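Local coordinates for VAL-1 (Chlorella virus, PDB 3GNE), which cleaves alginate as a family 14 polysaccharide lyase (EC 4.2.2.3) of a Chlorella virus, with modes of action that depend on pH, at residues Asn2-Asn10 and Phe235-Glu244; Tyr44-Asn53 and Thr219-Ser227. All coordinates share one frame; numbering follows the deposited sequence.

Contact 1: Asn2-Asn10 and Phe235-Glu244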
ATOM      1  N   ASN A   2      -2.716   9.171  17.875  1.00 29.75           N
ATOM      2  CA  ASN A   2      -1.663   8.466  17.123  1.00 20.97           C
ATOM      3  C   ASN A   2      -1.463   8.953  15.690  1.00 18.21           C
ATOM      4  O   ASN A   2      -0.595   8.446  15.001  1.00 18.32           O
ATOM      5  CB  ASN A   2      -1.947   6.963  17.077  1.00 28.58           C
ATOM      6  CG  ASN A   2      -1.330   6.275  18.284  1.00 29.85           C
ATOM      7  OD1 ASN A   2      -0.632   6.933  19.062  1.00 59.28           O
ATOM      8  ND2 ASN A   2      -1.529   4.976  18.508  1.00 48.08           N
ATOM      9  N   VAL A   3      -2.249   9.942  15.274  1.00 18.28           N
ATOM     10  CA  VAL A   3      -2.054  10.526  13.951  1.00 15.74           C
ATOM     11  C   VAL A   3      -0.980  11.604  14.001  1.00 15.49           C
ATOM     12  O   VAL A   3      -1.122  12.557  14.715  1.00 21.55           O
ATOM     13  CB  VAL A   3      -3.368  11.132  13.430  1.00 16.63           C
ATOM     14  CG1 VAL A   3      -3.184  11.812  12.062  1.00 17.58           C
ATOM     15  CG2 VAL A   3      -4.419  10.039  13.368  1.00 16.91           C
ATOM     16  N   ILE A   4       0.040  11.408  13.188  1.00 12.50           N
ATOM     17  CA  ILE A   4       1.111  12.380  13.058  1.00 13.40           C
ATOM     18  C   ILE A   4       0.683  13.488  12.116  1.00 12.56           C
ATOM     19  O   ILE A   4       0.835  14.674  12.442  1.00 15.73           O
ATOM     20  CB  ILE A   4       2.421  11.687  12.656  1.00 13.08           C
ATOM     21  CG1 ILE A   4       2.819  10.620  13.676  1.00 13.11           C
ATOM     22  CG2 ILE A   4       3.547  12.706  12.441  1.00 13.97           C
ATOM     23  CD1 ILE A   4       3.825   9.619  13.106  1.00 15.91           C
ATOM     24  N   SER A   5       0.149  13.138  10.959  1.00 12.25           N
ATOM     25  CA  SER A   5      -0.311  14.173  10.058  1.00 12.89           C
ATOM     26  C   SER A   5      -1.293  13.539   9.066  1.00 11.53           C
ATOM     27  O   SER A   5      -1.326  12.303   8.901  1.00 12.02           O
ATOM     28  CB  SER A   5       0.800  14.819   9.241  1.00 15.02           C
ATOM     29  OG  SER A   5       1.481  13.841   8.453  1.00 14.08           O
ATOM     30  N   THR A   6      -2.063  14.404   8.440  1.00 11.95           N
ATOM     31  CA  THR A   6      -3.090  13.993   7.479  1.00 11.30           C
ATOM     32  C   THR A   6      -2.808  14.726   6.166  1.00 11.26           C
ATOM     33  O   THR A   6      -2.630  15.952   6.189  1.00 12.22           O
ATOM     34  CB  THR A   6      -4.467  14.401   8.014  1.00 12.78           C
ATOM     35  OG1 THR A   6      -4.702  13.733   9.256  1.00 14.74           O
ATOM     36  CG2 THR A   6      -5.563  14.013   6.993  1.00 12.96           C
ATOM     37  N   LEU A   7      -2.785  13.993   5.067  1.00 10.79           N
ATOM     38  CA  LEU A   7      -2.547  14.639   3.790  1.00  9.33           C
ATOM     39  C   LEU A   7      -3.686  15.562   3.443  1.00  9.91           C
ATOM     40  O   LEU A   7      -4.863  15.169   3.484  1.00 11.90           O
ATOM     41  CB  LEU A   7      -2.409  13.544   2.764  1.00 10.15           C
ATOM     42  CG  LEU A   7      -2.244  14.011   1.315  1.00  9.79           C
ATOM     43  CD1 LEU A   7      -1.015  14.932   1.113  1.00 10.58           C
ATOM     44  CD2 LEU A   7      -2.157  12.774   0.419  1.00 11.12           C
ATOM     45  N   ASP A   8      -3.358  16.809   3.058  1.00 10.59           N
ATOM     46  CA  ASP A   8      -4.377  17.698   2.527  1.00 11.07           C
ATOM     47  C   ASP A   8      -4.466  17.502   1.022  1.00 10.84           C
ATOM     48  O   ASP A   8      -3.558  17.863   0.243  1.00 11.80           O
ATOM     49  CB  ASP A   8      -3.927  19.122   2.844  1.00 13.88           C
ATOM     50  CG  ASP A   8      -4.928  20.142   2.365  1.00 14.67           C
ATOM     51  OD1 ASP A   8      -4.745  21.343   2.744  1.00 17.86           O
ATOM     52  OD2 ASP A   8      -5.888  19.819   1.611  1.00 15.81           O
ATOM     53  N   LEU A   9      -5.543  16.891   0.536  1.00 11.07           N
ATOM     54  CA  LEU A   9      -5.648  16.573  -0.884  1.00 10.94           C
ATOM     55  C   LEU A   9      -5.756  17.831  -1.750  1.00 10.59           C
ATOM     56  O   LEU A   9      -5.506  17.777  -2.949  1.00 11.70           O
ATOM     57  CB  LEU A   9      -6.867  15.687  -1.177  1.00 10.17           C
ATOM     58  CG  LEU A   9      -6.733  14.283  -0.606  1.00 10.04           C
ATOM     59  CD1 LEU A   9      -8.058  13.569  -0.835  1.00 12.34           C
ATOM     60  CD2 LEU A   9      -5.583  13.512  -1.217  1.00 10.67           C
ATOM     61  N   ASN A  10      -6.098  18.963  -1.136  1.00 11.35           N
ATOM     62  CA  ASN A  10      -6.059  20.195  -1.924  1.00 12.15           C
ATOM     63  C   ASN A  10      -4.636  20.620  -2.265  1.00 12.00           C
ATOM     64  O   ASN A  10      -4.430  21.510  -3.124  1.00 14.84           O
ATOM     65  CB  ASN A  10      -6.731  21.315  -1.128  1.00 13.80           C
ATOM     66  CG  ASN A  10      -8.223  21.036  -0.999  1.00 18.33           C
ATOM     67  OD1 ASN A  10      -8.783  21.251   0.071  1.00 40.60           O
ATOM     68  ND2 ASN A  10      -8.765  20.532  -2.086  1.00 17.46           N
ATOM     69  N   PHE A 235     -11.109   7.570  -2.497  1.00  9.20           N
ATOM     70  CA  PHE A 235     -10.156   7.447  -1.406  1.00  9.09           C
ATOM     71  C   PHE A 235     -10.068   8.767  -0.652  1.00  8.99           C
ATOM     72  O   PHE A 235     -10.117   9.841  -1.229  1.00  9.76           O
ATOM     73  CB  PHE A 235      -8.734   7.115  -1.999  1.00  8.24           C
ATOM     74  CG  PHE A 235      -8.667   5.690  -2.536  1.00  7.85           C
ATOM     75  CD1 PHE A 235      -8.313   4.624  -1.739  1.00  8.36           C
ATOM     76  CD2 PHE A 235      -8.970   5.466  -3.888  1.00  8.71           C
ATOM     77  CE1 PHE A 235      -8.236   3.323  -2.251  1.00  8.35           C
ATOM     78  CE2 PHE A 235      -8.899   4.176  -4.415  1.00  8.13           C
ATOM     79  CZ  PHE A 235      -8.540   3.091  -3.600  1.00  8.52           C
ATOM     80  N   THR A 236      -9.919   8.672   0.658  1.00  9.02           N
ATOM     81  CA  THR A 236      -9.874   9.911   1.454  1.00  9.29           C
ATOM     82  C   THR A 236      -9.110   9.681   2.725  1.00  8.64           C
ATOM     83  O   THR A 236      -8.837   8.553   3.105  1.00  9.17           O
ATOM     84  CB  THR A 236     -11.329  10.392   1.745  1.00 10.72           C
ATOM     85  OG1 THR A 236     -11.293  11.738   2.242  1.00 11.85           O
ATOM     86  CG2 THR A 236     -12.027   9.455   2.752  1.00 11.22           C
ATOM     87  N   ASN A 237      -8.801  10.782   3.422  1.00  9.28           N
ATOM     88  CA  ASN A 237      -8.280  10.740   4.773  1.00 11.04           C
ATOM     89  C   ASN A 237      -6.986   9.933   4.846  1.00 10.55           C
ATOM     90  O   ASN A 237      -6.854   9.016   5.675  1.00 10.66           O
ATOM     91  CB  ASN A 237      -9.325  10.175   5.766  1.00 12.12           C
ATOM     92  CG  ASN A 237      -8.994  10.641   7.169  1.00 13.01           C
ATOM     93  OD1 ASN A 237      -8.292  11.627   7.393  1.00 14.74           O
ATOM     94  ND2 ASN A 237      -9.516   9.887   8.162  1.00 15.26           N
ATOM     95  N   PHE A 238      -6.036  10.261   4.004  1.00  9.58           N
ATOM     96  CA  PHE A 238      -4.716   9.630   4.062  1.00  8.84           C
ATOM     97  C   PHE A 238      -3.970  10.158   5.281  1.00  9.19           C
ATOM     98  O   PHE A 238      -3.809  11.371   5.441  1.00 10.29           O
ATOM     99  CB  PHE A 238      -3.908  10.002   2.800  1.00  9.83           C
ATOM    100  CG  PHE A 238      -4.429   9.317   1.552  1.00  8.83           C
ATOM    101  CD1 PHE A 238      -3.884   8.098   1.162  1.00  9.98           C
ATOM    102  CD2 PHE A 238      -5.425   9.868   0.764  1.00 10.87           C
ATOM    103  CE1 PHE A 238      -4.344   7.494  -0.044  1.00  9.47           C
ATOM    104  CE2 PHE A 238      -5.892   9.295  -0.393  1.00 10.57           C
ATOM    105  CZ  PHE A 238      -5.344   8.079  -0.786  1.00 10.70           C
ATOM    106  N   GLN A 239      -3.535   9.271   6.176  1.00  9.67           N
ATOM    107  CA  GLN A 239      -2.886   9.618   7.413  1.00 10.20           C
ATOM    108  C   GLN A 239      -1.579   8.854   7.572  1.00 10.23           C
ATOM    109  O   GLN A 239      -1.442   7.723   7.142  1.00 10.90           O
ATOM    110  CB  GLN A 239      -3.801   9.264   8.620  1.00 11.06           C
ATOM    111  CG  GLN A 239      -5.091  10.070   8.591  1.00 13.61           C
ATOM    112  CD  GLN A 239      -6.026   9.685   9.707  1.00 18.74           C
ATOM    113  OE1 GLN A 239      -6.152   8.476   9.934  1.00 21.69           O
ATOM    114  NE2 GLN A 239      -6.678  10.611  10.388  1.00 26.77           N
ATOM    115  N   MET A 240      -0.665   9.566   8.248  1.00 10.37           N
ATOM    116  CA  MET A 240       0.570   8.943   8.701  0.50 10.55           C
ATOM    117  C   MET A 240       0.436   8.788  10.216  1.00 10.59           C
ATOM    118  O   MET A 240       0.147   9.810  10.879  1.00 11.52           O
ATOM    119  CB  MET A 240       1.810   9.753   8.335  0.50  9.70           C
ATOM    120  CG  MET A 240       3.085   8.983   8.654  0.50  7.33           C
ATOM    121  SD  MET A 240       4.613   9.811   8.186  0.50  6.97           S
ATOM    122  CE  MET A 240       4.560  11.322   9.253  0.50  6.37           C
ATOM    123  N   LYS A 241       0.620   7.598  10.748  1.00 10.80           N
ATOM    124  CA  LYS A 241       0.309   7.328  12.154  1.00 13.54           C
ATOM    125  C   LYS A 241       1.483   6.651  12.841  1.00 13.91           C
ATOM    126  O   LYS A 241       2.277   6.004  12.157  1.00 13.10           O
ATOM    127  CB  LYS A 241      -0.934   6.423  12.262  1.00 12.39           C
ATOM    128  CG  LYS A 241      -2.181   7.065  11.614  1.00 13.95           C
ATOM    129  CD  LYS A 241      -3.414   6.148  11.698  1.00 17.33           C
ATOM    130  CE  LYS A 241      -3.808   5.925  13.146  1.00 16.04           C
ATOM    131  NZ  LYS A 241      -5.081   5.134  13.237  1.00 19.53           N
ATOM    132  N   LYS A 242       1.503   6.788  14.155  1.00 15.97           N
ATOM    133  CA  LYS A 242       2.506   6.005  14.906  1.00 15.89           C
ATOM    134  C   LYS A 242       2.265   4.524  14.691  1.00 15.21           C
ATOM    135  O   LYS A 242       1.109   4.036  14.619  1.00 15.94           O
ATOM    136  CB  LYS A 242       2.353   6.466  16.356  1.00 19.00           C
ATOM    137  CG  LYS A 242       2.962   7.893  16.497  1.00 37.14           C
ATOM    138  CD  LYS A 242       2.521   8.607  17.748  1.00 46.41           C
ATOM    139  CE  LYS A 242       2.667  10.122  17.766  1.00 47.02           C
ATOM    140  NZ  LYS A 242       1.829  10.795  16.727  1.00 62.18           N
ATOM    141  N   TYR A 243       3.340   3.742  14.631  1.00 13.98           N
ATOM    142  CA  TYR A 243       3.199   2.269  14.660  1.00 13.99           C
ATOM    143  C   TYR A 243       2.704   1.859  16.062  1.00 15.11           C
ATOM    144  O   TYR A 243       3.369   2.153  17.043  1.00 21.19           O
ATOM    145  CB  TYR A 243       4.535   1.610  14.334  1.00 14.56           C
ATOM    146  CG  TYR A 243       4.406   0.126  14.167  1.00 13.43           C
ATOM    147  CD1 TYR A 243       4.180  -0.434  12.932  1.00 13.01           C
ATOM    148  CD2 TYR A 243       4.576  -0.722  15.246  1.00 15.76           C
ATOM    149  CE1 TYR A 243       4.077  -1.795  12.753  1.00 15.52           C
ATOM    150  CE2 TYR A 243       4.460  -2.109  15.106  1.00 15.34           C
ATOM    151  CZ  TYR A 243       4.220  -2.623  13.856  1.00 14.52           C
ATOM    152  OH  TYR A 243       4.099  -3.978  13.710  1.00 16.49           O
ATOM    153  N   GLU A 244       1.549   1.203  16.130  1.00 17.59           N
ATOM    154  CA  GLU A 244       0.917   0.962  17.415  0.50 24.18           C
ATOM    155  C   GLU A 244       1.435  -0.376  17.909  1.00 25.18           C
ATOM    156  O   GLU A 244       1.224  -1.351  17.168  1.00 50.89           O
ATOM    157  CB  GLU A 244      -0.611   0.927  17.328  0.50 33.64           C
ATOM    158  CG  GLU A 244      -1.246   0.932  18.725  0.50 37.00           C
ATOM    159  CD  GLU A 244      -2.560   1.689  18.782  0.50 42.35           C
ATOM    160  OE1 GLU A 244      -2.659   2.776  18.165  0.50 40.80           O
ATOM    161  OE2 GLU A 244      -3.530   1.228  19.434  0.50 47.39           O
TER
HETATM  162  O   HOH W   1      -7.561  12.848   9.713  1.00 37.77           O
HETATM  163  O   HOH W   2      -6.341  12.875   2.770  1.00 11.76           O
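Met240 O takes two backbone N-H groups from the facing strand: Ile4 N lies 2.8 Å from Met240 O, in the carbonyl plane, and Ser5 N makes a weak bond of 3.3 Å to the same oxygen. Two successive residues facing one form a classic beta bulge in this antiparallel pairing. Past the bulge, Met240 N returns an almost straight bond to Ser5 O (2.9 Å, 174° at the hydrogen), and the ladder continues with Lys242 N to Asn2 O at one end and Leu7 N to Phe238 O at the other. Ile4 points toward the partner strand. Its CG2 branch meets the methyl CE of Met240 at 3.6 Å in one of the two methionine conformers, whose chain, extended as far as SD, bends at chi3 (63°). The other branch of Ile4 crosses the Lys242 chain at a slant, CD1 3.9 Å from Lys242 CG. On the face that carries Val3, Thr6, Gln239 and Lys241, Thr6 and Gln239 run side by side. One water bonds Thr6 OG1 and donates to Asn237 OD1 at 2.7 Å, while Asn237 ND2 goes to Glu78; the same water lies doubtfully close to Gln239 NE2. A second water links Leu7 O to Phe238 N, and Leu7 CB packs on Phe238 CB (3.8 Å). Strand 3-6 thus lines one edge of strand 231-241, farther along which strand 37-44 also pairs. Strand 72-80 bonds the opposite edge, Lys241 reaches Glu169 in a salt bridge, and Phe238 meets Trp217 of the other sheet edge-to-face.

Contact 2: Tyr44-Asn53 and Thr219-Ser227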
ATOM      1  N   TYR A  44     -11.061   3.877 -12.867  1.00  8.88           N
ATOM      2  CA  TYR A  44     -10.460   2.674 -13.435  1.00  7.86           C
ATOM      3  C   TYR A  44     -11.210   2.365 -14.719  1.00  9.11           C
ATOM      4  O   TYR A  44     -12.358   1.864 -14.664  1.00 10.18           O
ATOM      5  CB  TYR A  44     -10.555   1.510 -12.468  1.00  9.64           C
ATOM      6  CG  TYR A  44      -9.985   1.693 -11.065  1.00  8.39           C
ATOM      7  CD1 TYR A  44      -8.643   1.468 -10.748  1.00  7.78           C
ATOM      8  CD2 TYR A  44     -10.858   2.100 -10.053  1.00  7.79           C
ATOM      9  CE1 TYR A  44      -8.130   1.643  -9.472  1.00  7.84           C
ATOM     10  CE2 TYR A  44     -10.355   2.240  -8.800  1.00  8.87           C
ATOM     11  CZ  TYR A  44      -9.028   2.020  -8.483  1.00  7.69           C
ATOM     12  OH  TYR A  44      -8.611   2.191  -7.184  1.00  8.53           O
ATOM     13  N   ASP A  45     -10.593   2.653 -15.875  1.00  8.97           N
ATOM     14  CA  ASP A  45     -11.308   2.246 -17.094  1.00  9.31           C
ATOM     15  C   ASP A  45     -11.275   0.740 -17.307  1.00  8.88           C
ATOM     16  O   ASP A  45     -10.399   0.023 -16.791  1.00  9.23           O
ATOM     17  CB  ASP A  45     -10.643   2.912 -18.299  1.00 10.15           C
ATOM     18  CG  ASP A  45     -10.974   4.397 -18.455  1.00 10.77           C
ATOM     19  OD1 ASP A  45     -11.823   4.934 -17.679  1.00 13.43           O
ATOM     20  OD2 ASP A  45     -10.363   4.965 -19.391  1.00 12.73           O
ATOM     21  N   LYS A  46     -12.230   0.243 -18.092  1.00  9.69           N
ATOM     22  CA  LYS A  46     -12.189  -1.128 -18.534  1.00  9.20           C
ATOM     23  C   LYS A  46     -10.813  -1.477 -19.106  1.00  9.14           C
ATOM     24  O   LYS A  46     -10.227  -0.702 -19.884  1.00 10.04           O
ATOM     25  CB  LYS A  46     -13.235  -1.291 -19.655  1.00 10.88           C
ATOM     26  CG  LYS A  46     -13.327  -2.781 -20.063  1.00 13.24           C
ATOM     27  CD  LYS A  46     -14.560  -3.030 -20.940  1.00 18.18           C
ATOM     28  CE  LYS A  46     -14.761  -4.487 -21.295  1.00 29.82           C
ATOM     29  NZ  LYS A  46     -15.923  -4.663 -22.239  1.00 49.02           N
ATOM     30  N   ASN A  47     -10.292  -2.634 -18.750  0.50  8.78           N
ATOM     31  CA  ASN A  47      -9.031  -3.133 -19.281  0.50  9.54           C
ATOM     32  C   ASN A  47      -7.831  -2.364 -18.738  0.50  8.89           C
ATOM     33  O   ASN A  47      -6.719  -2.556 -19.272  0.50  9.59           O
ATOM     34  CB  ASN A  47      -9.029  -3.132 -20.807  0.50 13.29           C
ATOM     35  CG  ASN A  47      -8.308  -4.352 -21.351  0.50 14.14           C
ATOM     36  OD1 ASN A  47      -7.893  -5.241 -20.593  0.50 18.15           O
ATOM     37  ND2 ASN A  47      -8.145  -4.427 -22.668  0.50 17.55           N
ATOM     38  N   SER A  48      -8.014  -1.583 -17.665  1.00  8.88           N
ATOM     39  CA  SER A  48      -6.868  -0.945 -17.010  1.00  7.77           C
ATOM     40  C   SER A  48      -6.332  -1.849 -15.895  1.00  7.30           C
ATOM     41  O   SER A  48      -7.054  -2.563 -15.200  1.00  8.42           O
ATOM     42  CB  SER A  48      -7.219   0.434 -16.429  1.00  8.29           C
ATOM     43  OG  SER A  48      -8.153   0.313 -15.355  1.00  8.19           O
ATOM     44  N   GLY A  49      -5.003  -1.819 -15.699  1.00  7.88           N
ATOM     45  CA  GLY A  49      -4.452  -2.615 -14.592  1.00  9.31           C
ATOM     46  C   GLY A  49      -2.997  -2.268 -14.467  1.00  9.46           C
ATOM     47  O   GLY A  49      -2.599  -1.109 -14.144  1.00  9.88           O
ATOM     48  N   THR A  50      -2.178  -3.279 -14.755  1.00 10.17           N
ATOM     49  CA  THR A  50      -0.724  -2.986 -14.749  1.00 11.34           C
ATOM     50  C   THR A  50      -0.375  -2.475 -16.152  1.00 12.28           C
ATOM     51  O   THR A  50      -1.220  -2.351 -17.050  1.00 10.57           O
ATOM     52  CB  THR A  50       0.105  -4.235 -14.451  1.00 12.83           C
ATOM     53  OG1 THR A  50      -0.089  -5.125 -15.596  1.00 14.11           O
ATOM     54  CG2 THR A  50      -0.328  -4.950 -13.191  1.00 12.06           C
ATOM     55  N   SER A  51       0.909  -2.205 -16.392  1.00 11.61           N
ATOM     56  CA  SER A  51       1.333  -1.725 -17.714  1.00 11.17           C
ATOM     57  C   SER A  51       1.013  -2.728 -18.806  1.00 10.42           C
ATOM     58  O   SER A  51       0.915  -2.393 -19.969  1.00 12.76           O
ATOM     59  CB  SER A  51       2.852  -1.399 -17.665  1.00 15.74           C
ATOM     60  OG  SER A  51       3.559  -2.621 -17.330  1.00 19.16           O
ATOM     61  N   ALA A  52       0.855  -3.987 -18.426  1.00 11.11           N
ATOM     62  CA  ALA A  52       0.558  -4.970 -19.464  1.00 12.29           C
ATOM     63  C   ALA A  52      -0.801  -4.811 -20.064  1.00 12.82           C
ATOM     64  O   ALA A  52      -1.116  -5.402 -21.097  1.00 14.85           O
ATOM     65  CB  ALA A  52       0.592  -6.345 -18.777  1.00 14.62           C
ATOM     66  N   ASN A  53      -1.657  -4.044 -19.359  1.00  9.63           N
ATOM     67  CA  ASN A  53      -3.046  -3.821 -19.807  1.00 11.20           C
ATOM     68  C   ASN A  53      -3.159  -2.442 -20.427  1.00  9.48           C
ATOM     69  O   ASN A  53      -2.519  -1.501 -19.954  1.00  9.99           O
ATOM     70  CB  ASN A  53      -3.944  -3.953 -18.580  1.00 11.03           C
ATOM     71  CG  ASN A  53      -3.789  -5.274 -17.858  1.00 12.25           C
ATOM     72  OD1 ASN A  53      -4.009  -6.339 -18.459  1.00 18.20           O
ATOM     73  ND2 ASN A  53      -3.422  -5.212 -16.613  1.00 12.03           N
ATOM     74  N   THR A 219      -2.660   2.848  -7.147  1.00  7.13           N
ATOM     75  CA  THR A 219      -3.825   1.972  -7.120  1.00  6.95           C
ATOM     76  C   THR A 219      -4.203   1.600  -8.550  1.00  6.82           C
ATOM     77  O   THR A 219      -4.251   2.426  -9.457  1.00  7.66           O
ATOM     78  CB  THR A 219      -4.986   2.632  -6.371  1.00  7.29           C
ATOM     79  OG1 THR A 219      -6.079   1.675  -6.327  1.00  7.85           O
ATOM     80  CG2 THR A 219      -5.538   3.917  -7.003  1.00  8.80           C
ATOM     81  N   PHE A 220      -4.405   0.300  -8.742  1.00  6.65           N
ATOM     82  CA  PHE A 220      -4.694  -0.272 -10.070  1.00  7.16           C
ATOM     83  C   PHE A 220      -5.137  -1.680  -9.887  1.00  6.54           C
ATOM     84  O   PHE A 220      -4.848  -2.297  -8.824  1.00  7.56           O
ATOM     85  CB  PHE A 220      -3.430  -0.192 -10.970  1.00  7.38           C
ATOM     86  CG  PHE A 220      -2.228  -0.901 -10.389  1.00  7.63           C
ATOM     87  CD1 PHE A 220      -1.316  -0.165  -9.607  1.00  8.72           C
ATOM     88  CD2 PHE A 220      -2.004  -2.277 -10.607  1.00  7.80           C
ATOM     89  CE1 PHE A 220      -0.220  -0.819  -9.055  1.00  8.29           C
ATOM     90  CE2 PHE A 220      -0.900  -2.904 -10.060  1.00  8.19           C
ATOM     91  CZ  PHE A 220       0.000  -2.168  -9.276  1.00  8.27           C
ATOM     92  N   PHE A 221      -5.792  -2.259 -10.914  1.00  6.74           N
ATOM     93  CA  PHE A 221      -6.197  -3.633 -10.868  1.00  7.16           C
ATOM     94  C   PHE A 221      -5.074  -4.593 -11.196  1.00  7.06           C
ATOM     95  O   PHE A 221      -4.254  -4.343 -12.069  1.00  8.04           O
ATOM     96  CB  PHE A 221      -7.316  -3.878 -11.912  1.00  7.44           C
ATOM     97  CG  PHE A 221      -8.705  -3.526 -11.372  1.00  7.04           C
ATOM     98  CD1 PHE A 221      -9.609  -4.556 -11.127  1.00  7.06           C
ATOM     99  CD2 PHE A 221      -9.068  -2.202 -11.112  1.00  7.92           C
ATOM    100  CE1 PHE A 221     -10.858  -4.279 -10.583  1.00  8.05           C
ATOM    101  CE2 PHE A 221     -10.317  -1.911 -10.543  1.00  7.94           C
ATOM    102  CZ  PHE A 221     -11.206  -2.963 -10.307  1.00  7.78           C
ATOM    103  N   GLY A 222      -5.086  -5.741 -10.489  1.00  7.24           N
ATOM    104  CA  GLY A 222      -4.204  -6.823 -10.865  1.00  8.87           C
ATOM    105  C   GLY A 222      -2.804  -6.684 -10.288  1.00  8.47           C
ATOM    106  O   GLY A 222      -2.531  -5.979  -9.339  1.00  9.61           O
ATOM    107  N   GLY A 223      -1.907  -7.410 -10.875  1.00 10.61           N
ATOM    108  CA  GLY A 223      -2.182  -8.394 -11.904  1.00 12.58           C
ATOM    109  C   GLY A 223      -2.696  -9.711 -11.365  1.00 17.29           C
ATOM    110  O   GLY A 223      -2.751  -9.870 -10.132  1.00 18.57           O
ATOM    111  N   PRO A 224      -3.031 -10.614 -12.319  1.00 20.01           N
ATOM    112  CA  PRO A 224      -2.946 -10.270 -13.756  1.00 18.00           C
ATOM    113  C   PRO A 224      -4.257  -9.821 -14.372  1.00 21.79           C
ATOM    114  O   PRO A 224      -4.236  -9.526 -15.563  1.00 25.71           O
ATOM    115  CB  PRO A 224      -2.500 -11.605 -14.389  1.00 24.48           C
ATOM    116  CG  PRO A 224      -3.312 -12.579 -13.564  1.00 22.59           C
ATOM    117  CD  PRO A 224      -3.409 -12.016 -12.186  1.00 22.03           C
ATOM    118  N   LEU A 225      -5.380  -9.709 -13.658  1.00 13.80           N
ATOM    119  CA  LEU A 225      -6.574  -9.273 -14.385  1.00 11.06           C
ATOM    120  C   LEU A 225      -6.892  -7.801 -14.206  1.00  8.87           C
ATOM    121  O   LEU A 225      -6.857  -7.274 -13.096  1.00  9.53           O
ATOM    122  CB  LEU A 225      -7.800 -10.097 -13.942  1.00 12.04           C
ATOM    123  CG  LEU A 225      -7.781 -11.570 -14.297  1.00 14.63           C
ATOM    124  CD1 LEU A 225      -9.152 -12.147 -13.967  1.00 21.25           C
ATOM    125  CD2 LEU A 225      -7.519 -11.878 -15.754  1.00 24.06           C
ATOM    126  N   PRO A 226      -7.211  -7.113 -15.305  1.00  9.30           N
ATOM    127  CA  PRO A 226      -7.487  -5.682 -15.238  1.00  8.85           C
ATOM    128  C   PRO A 226      -8.936  -5.411 -14.837  1.00  8.21           C
ATOM    129  O   PRO A 226      -9.766  -6.297 -14.596  1.00 11.66           O
ATOM    130  CB  PRO A 226      -7.238  -5.239 -16.704  1.00 10.12           C
ATOM    131  CG  PRO A 226      -7.669  -6.457 -17.508  1.00 11.76           C
ATOM    132  CD  PRO A 226      -7.260  -7.657 -16.670  1.00 11.23           C
ATOM    133  N   SER A 227      -9.302  -4.150 -14.738  1.00  8.65           N
ATOM    134  CA  SER A 227     -10.673  -3.821 -14.426  1.00  8.86           C
ATOM    135  C   SER A 227     -11.619  -4.319 -15.492  1.00  9.79           C
ATOM    136  O   SER A 227     -11.420  -4.115 -16.705  1.00 10.90           O
ATOM    137  CB  SER A 227     -10.820  -2.279 -14.366  1.00  9.30           C
ATOM    138  OG  SER A 227     -12.125  -1.966 -13.894  1.00  9.57           O
TER
HETATM  139  O   HOH W   3      -6.577  -0.296 -12.932  1.00  7.75           O
HETATM  140  O   HOH W   4      -3.723  -6.228 -14.245  1.00 17.55           O
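Tyr44 receives the edge of the Phe221 ring on one face in a T-shaped stack, with centroids 5.2 Å apart and planes at 79°. Phe221 CE2 sits above the tyrosine ring, displaced toward its rim, 3.7 Å from Tyr44 CG. At the far end of Tyr44 its OH lies 2.7 Å from Thr219 OG1, which comes in at the ring edge and also bonds Lys92 O. Phe220 has its CG wedged between backbone N and carbonyl carbon (chi1 58°); this sets the ring obliquely beside Gly49 O and Thr50 CG2, the methyl being 3.8 Å from Phe220 CE2. Ser48 adopts a similar torsion (chi1 66°), which folds OG back onto a lone pair of Asp45 O at 2.7 Å. Ser48 N bonds that oxygen too, closing a type II turn, and a water joins Ser48 OG to Phe221 N. Two backbone bonds tie the second half of this turn to Ser227: Asn47 N to Ser227 O and Ser227 N to Ser48 O, each 2.8 Å. Gly49, lacking a side chain, lets its CA come within 3.1 Å of Phe221 O. Pro226 packs its ring alongside one conformer of Asn47 and across Asn53, at the end of a loop that contains cis peptides before Gly223 and Pro224. Tyr44 ends strand 37-44, whereas Thr219 to Phe221 belong to the weakly bonded last part of strand 212-221 in the seven-stranded sheet, between strands 59-63 and 91-99; the contact therefore ties one sheet to the other, and Phe221 also meets Trp119 of strand 112-119 edge-to-face.

How the contacts relate
The centres of the two contacts lie about 27 Å apart, on opposite sides of the chain's centre. Contact 2 is nested within the long loop that contact 1 closes by bringing the two chain ends together. Strand 231-241 connects them: it follows strand 212-221 in sequence, and its Phe235 packs against contact 2, with Phe235 CE2 3.4 Å from Tyr44 OH. Contact 1 lies within the eight-stranded sheet, while contact 2 joins the end of one of its strands to the seven-stranded sheet. Both sit in an antiparallel, almost all-beta fold, consistent with a concanavalin-like lyase: one joins the two ends of the chain, the other the two sheets.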